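Long-range contacts in putative glycoside hydrolase (Bacteroides thetaiotaomicron VPI-5482, PDB 3HBZ), which binds calcium and, as a putative glycoside hydrolase, may play a part in carbohydrate metabolism: residues A[242-247]-A[267-272]; A[204-209]-A[334-339]; A[208-213]-A[286-291]. All coordinates share one frame; numbering follows the deposited sequence.

Interaction 1. Residues A[242-247]-A[267-272]; sequences YAIMYE and VSIARI. With PEG (di(hydroxyethyl)ether), chain T.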
loop_
_atom_site.group_PDB
_atom_site.type_symbol
_atom_site.label_atom_id
_atom_site.label_comp_id
_atom_site.label_asym_id
_atom_site.label_seq_id
_atom_site.Cartn_x
_atom_site.Cartn_y
_atom_site.Cartn_z
ATOM N N TYR A 242 -6.527 -5.086 10.683
ATOM C CA TYR A 242 -6.746 -6.428 10.255
ATOM C C TYR A 242 -5.621 -6.919 9.362
ATOM O O TYR A 242 -4.758 -6.128 8.947
ATOM C CB TYR A 242 -8.114 -6.549 9.618
ATOM C CG TYR A 242 -8.364 -5.779 8.336
ATOM C CD1 TYR A 242 -8.152 -6.376 7.093
ATOM C CD2 TYR A 242 -8.864 -4.505 8.364
ATOM C CE1 TYR A 242 -8.445 -5.705 5.890
ATOM C CE2 TYR A 242 -9.124 -3.781 7.155
ATOM C CZ TYR A 242 -8.932 -4.405 5.927
ATOM O OH TYR A 242 -9.220 -3.745 4.741
ATOM N N ALA A 243 -5.608 -8.230 9.125
ATOM C CA ALA A 243 -4.665 -8.880 8.223
ATOM C C ALA A 243 -5.376 -10.048 7.568
ATOM O O ALA A 243 -6.304 -10.635 8.156
ATOM C CB ALA A 243 -3.387 -9.356 8.961
ATOM N N ILE A 244 -5.000 -10.329 6.321
ATOM C CA ILE A 244 -5.589 -11.428 5.544
ATOM C C ILE A 244 -4.456 -12.211 4.869
ATOM O O ILE A 244 -3.379 -11.682 4.616
ATOM C CB ILE A 244 -6.602 -10.930 4.518
ATOM C CG1 ILE A 244 -5.956 -9.900 3.561
ATOM C CG2 ILE A 244 -7.796 -10.295 5.202
ATOM C CD1 ILE A 244 -6.919 -9.328 2.481
HETATM N N MSE A 245 -4.698 -13.490 4.667
HETATM C CA MSE A 245 -3.862 -14.374 3.871
HETATM C C MSE A 245 -4.799 -15.006 2.848
HETATM O O MSE A 245 -5.892 -15.511 3.203
HETATM C CB MSE A 245 -3.273 -15.456 4.720
HETATM C CG MSE A 245 -2.179 -16.220 4.009
HETATM SE SE MSE A 245 -1.597 -17.646 5.088
HETATM C CE MSE A 245 0.001 -18.139 4.048
ATOM N N TYR A 246 -4.400 -14.944 1.586
ATOM C CA TYR A 246 -5.148 -15.572 0.509
ATOM C C TYR A 246 -4.242 -16.192 -0.543
ATOM O O TYR A 246 -3.103 -15.782 -0.742
ATOM C CB TYR A 246 -6.081 -14.538 -0.165
ATOM C CG TYR A 246 -5.351 -13.363 -0.773
ATOM C CD1 TYR A 246 -4.975 -12.264 -0.010
ATOM C CD2 TYR A 246 -4.997 -13.359 -2.129
ATOM C CE1 TYR A 246 -4.314 -11.155 -0.590
ATOM C CE2 TYR A 246 -4.304 -12.261 -2.708
ATOM C CZ TYR A 246 -3.980 -11.178 -1.955
ATOM O OH TYR A 246 -3.253 -10.153 -2.562
ATOM N N GLU A 247 -4.789 -17.175 -1.234
ATOM C CA GLU A 247 -4.128 -17.820 -2.325
ATOM C C GLU A 247 -4.314 -17.016 -3.639
ATOM O O GLU A 247 -5.431 -16.640 -3.992
ATOM C CB GLU A 247 -4.729 -19.213 -2.511
ATOM C CG GLU A 247 -4.016 -19.983 -3.618
ATOM C CD GLU A 247 -4.475 -21.440 -3.730
ATOM O OE1 GLU A 247 -5.233 -21.893 -2.852
ATOM O OE2 GLU A 247 -4.036 -22.116 -4.693
ATOM N N VAL A 267 -7.741 -17.611 2.987
ATOM C CA VAL A 267 -7.505 -18.756 3.845
ATOM C C VAL A 267 -7.489 -18.399 5.339
ATOM O O VAL A 267 -7.821 -19.249 6.162
ATOM C CB VAL A 267 -6.225 -19.554 3.423
ATOM C CG1 VAL A 267 -6.411 -20.096 2.002
ATOM C CG2 VAL A 267 -4.967 -18.692 3.535
ATOM N N SER A 268 -7.194 -17.145 5.671
ATOM C CA SER A 268 -7.014 -16.745 7.055
ATOM C C SER A 268 -7.269 -15.248 7.226
ATOM O O SER A 268 -7.008 -14.443 6.313
ATOM C CB SER A 268 -5.603 -17.120 7.515
ATOM O OG SER A 268 -5.439 -16.844 8.881
ATOM N N ILE A 269 -7.851 -14.892 8.370
ATOM C CA ILE A 269 -8.107 -13.507 8.729
ATOM C C ILE A 269 -7.807 -13.231 10.199
ATOM O O ILE A 269 -8.224 -13.999 11.057
ATOM C CB ILE A 269 -9.551 -13.146 8.512
ATOM C CG1 ILE A 269 -9.937 -13.449 7.062
ATOM C CG2 ILE A 269 -9.744 -11.647 8.816
ATOM C CD1 ILE A 269 -11.454 -13.162 6.720
ATOM N N ALA A 270 -7.072 -12.153 10.480
ATOM C CA ALA A 270 -6.905 -11.615 11.846
ATOM C C ALA A 270 -7.578 -10.225 11.867
ATOM O O ALA A 270 -7.510 -9.476 10.878
ATOM C CB ALA A 270 -5.433 -11.495 12.184
ATOM N N ARG A 271 -8.290 -9.893 12.940
ATOM C CA ARG A 271 -9.020 -8.597 13.000
ATOM C C ARG A 271 -9.326 -8.181 14.426
ATOM O O ARG A 271 -9.767 -8.989 15.247
ATOM C CB ARG A 271 -10.329 -8.696 12.249
ATOM C CG ARG A 271 -11.006 -7.382 12.032
ATOM C CD ARG A 271 -12.156 -7.540 11.083
ATOM N NE ARG A 271 -12.628 -6.239 10.626
ATOM C CZ ARG A 271 -13.811 -6.010 10.072
ATOM N NH1 ARG A 271 -14.678 -6.990 9.874
ATOM N NH2 ARG A 271 -14.113 -4.783 9.682
ATOM N N ILE A 272 -9.097 -6.909 14.729
ATOM C CA ILE A 272 -9.351 -6.403 16.078
ATOM C C ILE A 272 -10.862 -6.486 16.350
ATOM O O ILE A 272 -11.684 -6.136 15.488
ATOM C CB ILE A 272 -8.789 -4.954 16.267
ATOM C CG1 ILE A 272 -8.751 -4.583 17.772
ATOM C CG2 ILE A 272 -9.591 -3.949 15.405
ATOM C CD1 ILE A 272 -7.642 -3.484 18.166
HETATM C C1 PEG T . -14.478 -10.622 9.179
HETATM O O1 PEG T . -14.610 -10.276 10.580
HETATM C C2 PEG T . -15.825 -10.758 8.446
HETATM O O2 PEG T . -15.851 -11.934 7.614
HETATM C C3 PEG T . -17.108 -12.165 6.953
#

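Interaction 2. Residues A[204-209]-A[334-339]; sequences LPFRHI and VELIYR. With ACT (acetate ion), chain H.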
loop_
_atom_site.group_PDB
_atom_site.type_symbol
_atom_site.label_atom_id
_atom_site.label_comp_id
_atom_site.label_asym_id
_atom_site.label_seq_id
_atom_site.Cartn_x
_atom_site.Cartn_y
_atom_site.Cartn_z
ATOM N N LEU A 204 1.060 -8.908 -0.457
ATOM C CA LEU A 204 2.247 -9.299 -1.171
ATOM C C LEU A 204 2.577 -10.745 -0.778
ATOM O O LEU A 204 2.068 -11.255 0.232
ATOM C CB LEU A 204 3.407 -8.359 -0.850
ATOM C CG LEU A 204 3.343 -6.933 -1.458
ATOM C CD1 LEU A 204 4.542 -6.054 -0.946
ATOM C CD2 LEU A 204 3.293 -6.994 -2.965
ATOM N N PRO A 205 3.424 -11.413 -1.563
ATOM C CA PRO A 205 3.685 -12.835 -1.270
ATOM C C PRO A 205 4.355 -13.048 0.090
ATOM O O PRO A 205 5.190 -12.232 0.493
ATOM C CB PRO A 205 4.593 -13.265 -2.419
ATOM C CG PRO A 205 4.222 -12.336 -3.525
ATOM C CD PRO A 205 4.010 -11.012 -2.847
ATOM N N PHE A 206 3.929 -14.100 0.804
ATOM C CA PHE A 206 4.431 -14.424 2.156
ATOM C C PHE A 206 4.588 -15.933 2.252
ATOM O O PHE A 206 3.664 -16.674 1.889
ATOM C CB PHE A 206 3.438 -13.901 3.208
ATOM C CG PHE A 206 3.948 -14.001 4.627
ATOM C CD1 PHE A 206 5.068 -13.285 5.032
ATOM C CD2 PHE A 206 3.307 -14.841 5.553
ATOM C CE1 PHE A 206 5.559 -13.402 6.349
ATOM C CE2 PHE A 206 3.763 -14.957 6.847
ATOM C CZ PHE A 206 4.924 -14.235 7.256
ATOM N N ARG A 207 5.757 -16.405 2.682
ATOM C CA ARG A 207 6.054 -17.848 2.636
ATOM C C ARG A 207 6.137 -18.515 4.019
ATOM O O ARG A 207 6.731 -19.558 4.165
ATOM C CB ARG A 207 7.337 -18.124 1.823
ATOM C CG ARG A 207 7.282 -17.645 0.366
ATOM C CD ARG A 207 8.612 -17.889 -0.362
ATOM N NE ARG A 207 8.703 -17.084 -1.598
ATOM C CZ ARG A 207 8.841 -17.554 -2.843
ATOM N NH1 ARG A 207 8.906 -18.850 -3.077
ATOM N NH2 ARG A 207 8.922 -16.713 -3.874
ATOM N N HIS A 208 5.484 -17.941 5.024
ATOM C CA HIS A 208 5.336 -18.598 6.351
ATOM C C HIS A 208 3.843 -18.594 6.728
ATOM O O HIS A 208 3.040 -17.975 6.041
ATOM C CB HIS A 208 6.134 -17.854 7.430
ATOM C CG HIS A 208 7.553 -17.586 7.052
ATOM N ND1 HIS A 208 8.506 -18.584 6.997
ATOM C CD2 HIS A 208 8.178 -16.437 6.682
ATOM C CE1 HIS A 208 9.666 -18.057 6.630
ATOM N NE2 HIS A 208 9.494 -16.757 6.429
ATOM N N ILE A 209 3.508 -19.257 7.834
ATOM C CA ILE A 209 2.157 -19.346 8.335
ATOM C C ILE A 209 2.045 -18.293 9.409
ATOM O O ILE A 209 2.610 -18.454 10.501
ATOM C CB ILE A 209 1.839 -20.736 8.919
ATOM C CG1 ILE A 209 1.929 -21.822 7.834
ATOM C CG2 ILE A 209 0.416 -20.747 9.511
ATOM C CD1 ILE A 209 1.751 -23.259 8.355
ATOM N N VAL A 334 4.695 -2.738 15.587
ATOM C CA VAL A 334 3.827 -3.812 15.147
ATOM C C VAL A 334 4.717 -4.962 14.715
ATOM O O VAL A 334 5.809 -4.748 14.187
ATOM C CB VAL A 334 2.918 -3.370 13.938
ATOM C CG1 VAL A 334 2.051 -4.508 13.436
ATOM C CG2 VAL A 334 2.047 -2.208 14.350
ATOM N N GLU A 335 4.201 -6.175 14.874
ATOM C CA GLU A 335 4.878 -7.356 14.402
ATOM C C GLU A 335 3.921 -8.325 13.729
ATOM O O GLU A 335 2.871 -8.667 14.268
ATOM C CB GLU A 335 5.604 -8.065 15.582
ATOM C CG GLU A 335 6.490 -9.127 15.066
ATOM C CD GLU A 335 7.380 -9.778 16.104
ATOM O OE1 GLU A 335 7.258 -9.460 17.307
ATOM O OE2 GLU A 335 8.207 -10.616 15.676
ATOM N N LEU A 336 4.304 -8.818 12.562
ATOM C CA LEU A 336 3.657 -10.010 11.989
ATOM C C LEU A 336 4.377 -11.270 12.501
ATOM O O LEU A 336 5.514 -11.575 12.100
ATOM C CB LEU A 336 3.701 -9.920 10.456
ATOM C CG LEU A 336 3.035 -11.081 9.724
ATOM C CD1 LEU A 336 1.569 -11.241 10.145
ATOM C CD2 LEU A 336 3.223 -10.876 8.176
ATOM N N ILE A 337 3.733 -11.990 13.420
ATOM C CA ILE A 337 4.326 -13.177 14.048
ATOM C C ILE A 337 3.861 -14.398 13.256
ATOM O O ILE A 337 2.671 -14.531 12.947
ATOM C CB ILE A 337 3.896 -13.308 15.554
ATOM C CG1 ILE A 337 4.312 -12.033 16.338
ATOM C CG2 ILE A 337 4.504 -14.594 16.236
ATOM C CD1 ILE A 337 3.585 -11.840 17.688
ATOM N N TYR A 338 4.811 -15.255 12.919
ATOM C CA TYR A 338 4.555 -16.476 12.170
ATOM C C TYR A 338 5.188 -17.727 12.821
ATOM O O TYR A 338 6.102 -17.647 13.666
ATOM C CB TYR A 338 5.057 -16.328 10.737
ATOM C CG TYR A 338 6.520 -16.008 10.580
ATOM C CD1 TYR A 338 7.465 -17.022 10.528
ATOM C CD2 TYR A 338 6.957 -14.685 10.476
ATOM C CE1 TYR A 338 8.824 -16.746 10.372
ATOM C CE2 TYR A 338 8.319 -14.393 10.302
ATOM C CZ TYR A 338 9.236 -15.437 10.250
ATOM O OH TYR A 338 10.562 -15.188 10.097
ATOM N N ARG A 339 4.670 -18.885 12.442
ATOM C CA ARG A 339 5.105 -20.138 13.078
ATOM C C ARG A 339 6.537 -20.483 12.675
ATOM O O ARG A 339 6.862 -20.363 11.489
ATOM C CB ARG A 339 4.196 -21.270 12.683
ATOM C CG ARG A 339 4.576 -22.603 13.392
ATOM C CD ARG A 339 3.518 -23.650 13.173
ATOM N NE ARG A 339 2.286 -23.098 13.713
ATOM C CZ ARG A 339 1.082 -23.238 13.175
ATOM N NH1 ARG A 339 0.923 -23.936 12.044
ATOM N NH2 ARG A 339 0.032 -22.656 13.779
HETATM C C ACT H . 8.292 -14.033 3.322
HETATM O O ACT H . 8.000 -15.164 3.142
HETATM O OXT ACT H . 8.173 -13.465 2.188
HETATM C CH3 ACT H . 8.671 -13.472 4.738
#

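Interaction 3. Residues A[208-213]-A[286-291]; sequences HIPTYL and LPFHML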
loop_
_atom_site.group_PDB
_atom_site.type_symbol
_atom_site.label_atom_id
_atom_site.label_comp_id
_atom_site.label_asym_id
_atom_site.label_seq_id
_atom_site.Cartn_x
_atom_site.Cartn_y
_atom_site.Cartn_z
ATOM N N HIS A 208 5.484 -17.941 5.024
ATOM C CA HIS A 208 5.336 -18.598 6.351
ATOM C C HIS A 208 3.843 -18.594 6.728
ATOM O O HIS A 208 3.040 -17.975 6.041
ATOM C CB HIS A 208 6.134 -17.854 7.430
ATOM C CG HIS A 208 7.553 -17.586 7.052
ATOM N ND1 HIS A 208 8.506 -18.584 6.997
ATOM C CD2 HIS A 208 8.178 -16.437 6.682
ATOM C CE1 HIS A 208 9.666 -18.057 6.630
ATOM N NE2 HIS A 208 9.494 -16.757 6.429
ATOM N N ILE A 209 3.508 -19.257 7.834
ATOM C CA ILE A 209 2.157 -19.346 8.335
ATOM C C ILE A 209 2.045 -18.293 9.409
ATOM O O ILE A 209 2.610 -18.454 10.501
ATOM C CB ILE A 209 1.839 -20.736 8.919
ATOM C CG1 ILE A 209 1.929 -21.822 7.834
ATOM C CG2 ILE A 209 0.416 -20.747 9.511
ATOM C CD1 ILE A 209 1.751 -23.259 8.355
ATOM N N PRO A 210 1.352 -17.183 9.101
ATOM C CA PRO A 210 1.185 -16.175 10.096
ATOM C C PRO A 210 0.237 -16.661 11.192
ATOM O O PRO A 210 -0.778 -17.306 10.889
ATOM C CB PRO A 210 0.614 -15.003 9.295
ATOM C CG PRO A 210 -0.134 -15.603 8.230
ATOM C CD PRO A 210 0.561 -16.886 7.892
ATOM N N THR A 211 0.581 -16.363 12.443
ATOM C CA THR A 211 -0.217 -16.760 13.606
ATOM C C THR A 211 -0.838 -15.603 14.406
ATOM O O THR A 211 -1.945 -15.763 14.955
ATOM C CB THR A 211 0.653 -17.637 14.546
ATOM O OG1 THR A 211 1.885 -16.962 14.787
ATOM C CG2 THR A 211 0.959 -18.983 13.862
ATOM N N TYR A 212 -0.156 -14.446 14.464
ATOM C CA TYR A 212 -0.667 -13.270 15.194
ATOM C C TYR A 212 -0.168 -12.002 14.552
ATOM O O TYR A 212 0.931 -11.995 13.964
ATOM C CB TYR A 212 -0.162 -13.215 16.652
ATOM C CG TYR A 212 -0.618 -14.368 17.495
ATOM C CD1 TYR A 212 0.130 -15.515 17.553
ATOM C CD2 TYR A 212 -1.829 -14.334 18.180
ATOM C CE1 TYR A 212 -0.277 -16.606 18.275
ATOM C CE2 TYR A 212 -2.251 -15.444 18.947
ATOM C CZ TYR A 212 -1.457 -16.570 18.965
ATOM O OH TYR A 212 -1.759 -17.682 19.680
ATOM N N LEU A 213 -1.008 -10.952 14.617
ATOM C CA LEU A 213 -0.614 -9.577 14.317
ATOM C C LEU A 213 -0.675 -8.840 15.667
ATOM O O LEU A 213 -1.752 -8.769 16.276
ATOM C CB LEU A 213 -1.607 -8.915 13.367
ATOM C CG LEU A 213 -1.290 -7.439 13.041
ATOM C CD1 LEU A 213 0.064 -7.323 12.322
ATOM C CD2 LEU A 213 -2.380 -6.841 12.167
ATOM N N LEU A 286 -3.654 -10.099 17.673
ATOM C CA LEU A 286 -4.787 -10.608 16.927
ATOM C C LEU A 286 -4.445 -11.956 16.355
ATOM O O LEU A 286 -3.579 -12.042 15.518
ATOM C CB LEU A 286 -5.110 -9.641 15.795
ATOM C CG LEU A 286 -5.223 -8.180 16.233
ATOM C CD1 LEU A 286 -5.473 -7.334 14.979
ATOM C CD2 LEU A 286 -6.287 -7.979 17.343
ATOM N N PRO A 287 -5.139 -13.017 16.794
ATOM C CA PRO A 287 -4.862 -14.293 16.180
ATOM C C PRO A 287 -5.388 -14.405 14.756
ATOM O O PRO A 287 -6.492 -13.919 14.437
ATOM C CB PRO A 287 -5.568 -15.297 17.098
ATOM C CG PRO A 287 -6.682 -14.516 17.725
ATOM C CD PRO A 287 -6.239 -13.080 17.774
ATOM N N PHE A 288 -4.595 -15.048 13.897
ATOM C CA PHE A 288 -5.093 -15.412 12.578
ATOM C C PHE A 288 -6.050 -16.603 12.737
ATOM O O PHE A 288 -5.741 -17.568 13.420
ATOM C CB PHE A 288 -3.935 -15.752 11.630
ATOM C CG PHE A 288 -3.299 -14.525 10.990
ATOM C CD1 PHE A 288 -2.387 -13.757 11.696
ATOM C CD2 PHE A 288 -3.587 -14.179 9.689
ATOM C CE1 PHE A 288 -1.791 -12.676 11.134
ATOM C CE2 PHE A 288 -2.980 -13.077 9.112
ATOM C CZ PHE A 288 -2.087 -12.331 9.855
ATOM N N HIS A 289 -7.242 -16.467 12.190
ATOM C CA HIS A 289 -8.203 -17.551 12.169
ATOM C C HIS A 289 -8.077 -18.281 10.813
ATOM O O HIS A 289 -8.293 -17.647 9.815
ATOM C CB HIS A 289 -9.617 -16.993 12.210
ATOM C CG HIS A 289 -10.031 -16.412 13.522
ATOM N ND1 HIS A 289 -11.146 -16.851 14.201
ATOM C CD2 HIS A 289 -9.536 -15.373 14.237
ATOM C CE1 HIS A 289 -11.294 -16.137 15.307
ATOM N NE2 HIS A 289 -10.322 -15.240 15.360
HETATM N N MSE A 290 -7.819 -19.594 10.766
HETATM C CA MSE A 290 -7.917 -20.271 9.487
HETATM C C MSE A 290 -9.381 -20.587 9.199
HETATM O O MSE A 290 -10.053 -21.220 10.004
HETATM C CB MSE A 290 -7.080 -21.521 9.428
HETATM C CG MSE A 290 -6.909 -22.037 7.983
HETATM SE SE MSE A 290 -5.623 -23.414 7.890
HETATM C CE MSE A 290 -6.398 -24.823 8.938
ATOM N N LEU A 291 -9.855 -20.145 8.041
ATOM C CA LEU A 291 -11.278 -20.220 7.698
ATOM C C LEU A 291 -11.770 -21.614 7.426
ATOM O O LEU A 291 -10.993 -22.517 7.033
ATOM C CB LEU A 291 -11.574 -19.344 6.476
ATOM C CG LEU A 291 -11.158 -17.874 6.635
ATOM C CD1 LEU A 291 -11.526 -17.101 5.370
ATOM C CD2 LEU A 291 -11.792 -17.229 7.879
HETATM O O HOH W 1 -3.819 -17.837 15.292
#

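Interaction 1. Residues A[242-247]-A[267-272]
A243 and A270 face each other as a hydrogen-bonded pair on antiparallel strands whose directions differ by 175°. A243 N donates to A270 O at 2.9 Å, and A270 N returns an equivalent bond to A243 O. Further along, M245 N donates a hydrogen bond to S268 O at 3.0 Å. I244 and I269 make no such bonds with each other; instead the CA-H of I269 approaches A243 O at 3.4 Å, and I244 CA does the same with S268 O.

At the V267 end, a classic beta bulge sets V267 and S268 together opposite the single M245. M245 O is gripped by two N-H groups, V267 N at 2.8 Å and, on a longer bond, S268 N. V267 accommodates the extra residue by turning its backbone to a psi of -24°, far from that of an extended strand.

Among the apolar contacts, A243 CB and A270 CB lie 4.4 Å apart, and their small methyls suit a place where F288 of strand 281-290 packs against both. Selenomethionine M245 has CG anti to its backbone N (chi1 -168°), and CG meets V267 CG2 at 3.8 Å, though V267 has a second conformer. On the opposite face I244 CG2 touches I269 CG1 at 4.2 Å, branched residues well suited to a strand, while Y242 CB packs on R271 CG.

The polar end of R271 forms a salt bridge with D240 and a cation-pi contact with F261. At the guanidinium edge, in plane, NH1 makes a weak hydrogen bond to O1 of a bound di(hydroxyethyl)ether, probably from the crystallisation liquor.

Interaction 2. Residues A[204-209]-A[334-339]
I209 and R339 link two segments that meet at a slant, the CA 206 to 209 and CA 336 to 339 directions lying 51° apart. One backbone bond crosses, from R339 N to I209 O at 2.9 Å. F206, H208 and Y338 form an aromatic cluster where residues 206-209, following strand 200-205, meet residues 336-339.

Y338 touches both other rings. The H208 imidazole lies over its face in an offset stack, centroids 4.1 Å apart and planes tilted by 10°; H208 ND1 is held by E341. F206 turns its edge to Y338, its CZ 3.8 Å from Y338 CD2. An alanine in place of Y338 would probably leave the imidazole without its stacking partner and open a gap beside the F206 edge.

L336 and F206 meet tip to tip, L336 CD2 lying over one face of the phenylalanine toward its rim, while H208 N lies over the opposite face. A bound acetate, probably from the crystallisation liquor, accepts a hydrogen bond from R207 N and sets its methyl at the imidazole edge. The aliphatic I209 suits the flat end of R339, over one face of which I209 CG2 sits, 4.1 Å from R339 NH1.

Interaction 3. Residues A[208-213]-A[286-291]
Strands 210-220 and 281-290 pair antiparallel, L213 opposite L286 at a hydrogen-bonded position and Y212 opposite P287 at a non-hydrogen-bonded one, where the proline's missing N-H costs this ladder nothing. L213 N donates to L286 O at 2.9 Å and L286 N to L213 O at 2.7 Å. Beyond these pairs F288 N makes one further bond, to T211 O at 2.9 Å, the donor standing 52° out of the carbonyl plane. Water 1 donates to T211 O and to F288 O, bridging the strands where they begin to part. On its other side strand 210-220 carries a classic beta bulge, T211 and Y212 sharing I337 of strand 328-338.

F288 crosses P210 at about a right angle. P210 CB lies over the centre of the F288 ring, 3.8 Å from the centroid, a CH-pi contact to which the rigid proline ring offers a compact apolar surface. The ring edge meets the backbone, F288 CD1 being 3.6 Å from Y212 N. On the other face of the strands Y212 CD2 lies 3.6 Å from P287 CA, and the Y212 ring engages K285 in a cation-pi contact. The whole is an antiparallel strand pair with a proline-aromatic CH-pi contact.

Overall arrangement
The three contacts lie close together within the putative carbohydrate metabolism domain, away from the annotated metal sites. The centres of interactions 1 and 3 are about 7 Å apart. Those of interactions 2 and 3 are about 8 Å apart, and those of interactions 1 and 2 about 11 Å. The strands adjoin in the order 240-247, 266-271, 281-290, 210-220 and 328-338, so interaction 3 connects the other two: I269 O and H289 N, and I337 O and T211 N, are probable hydrogen bonds. Interactions 2 and 3 share H208 and I209, and both loops they close contain interaction 1. Segments 204-209 and 208-213 are thereby brought beside the distant 334-339, tying the C-terminal end of the chain into the domain.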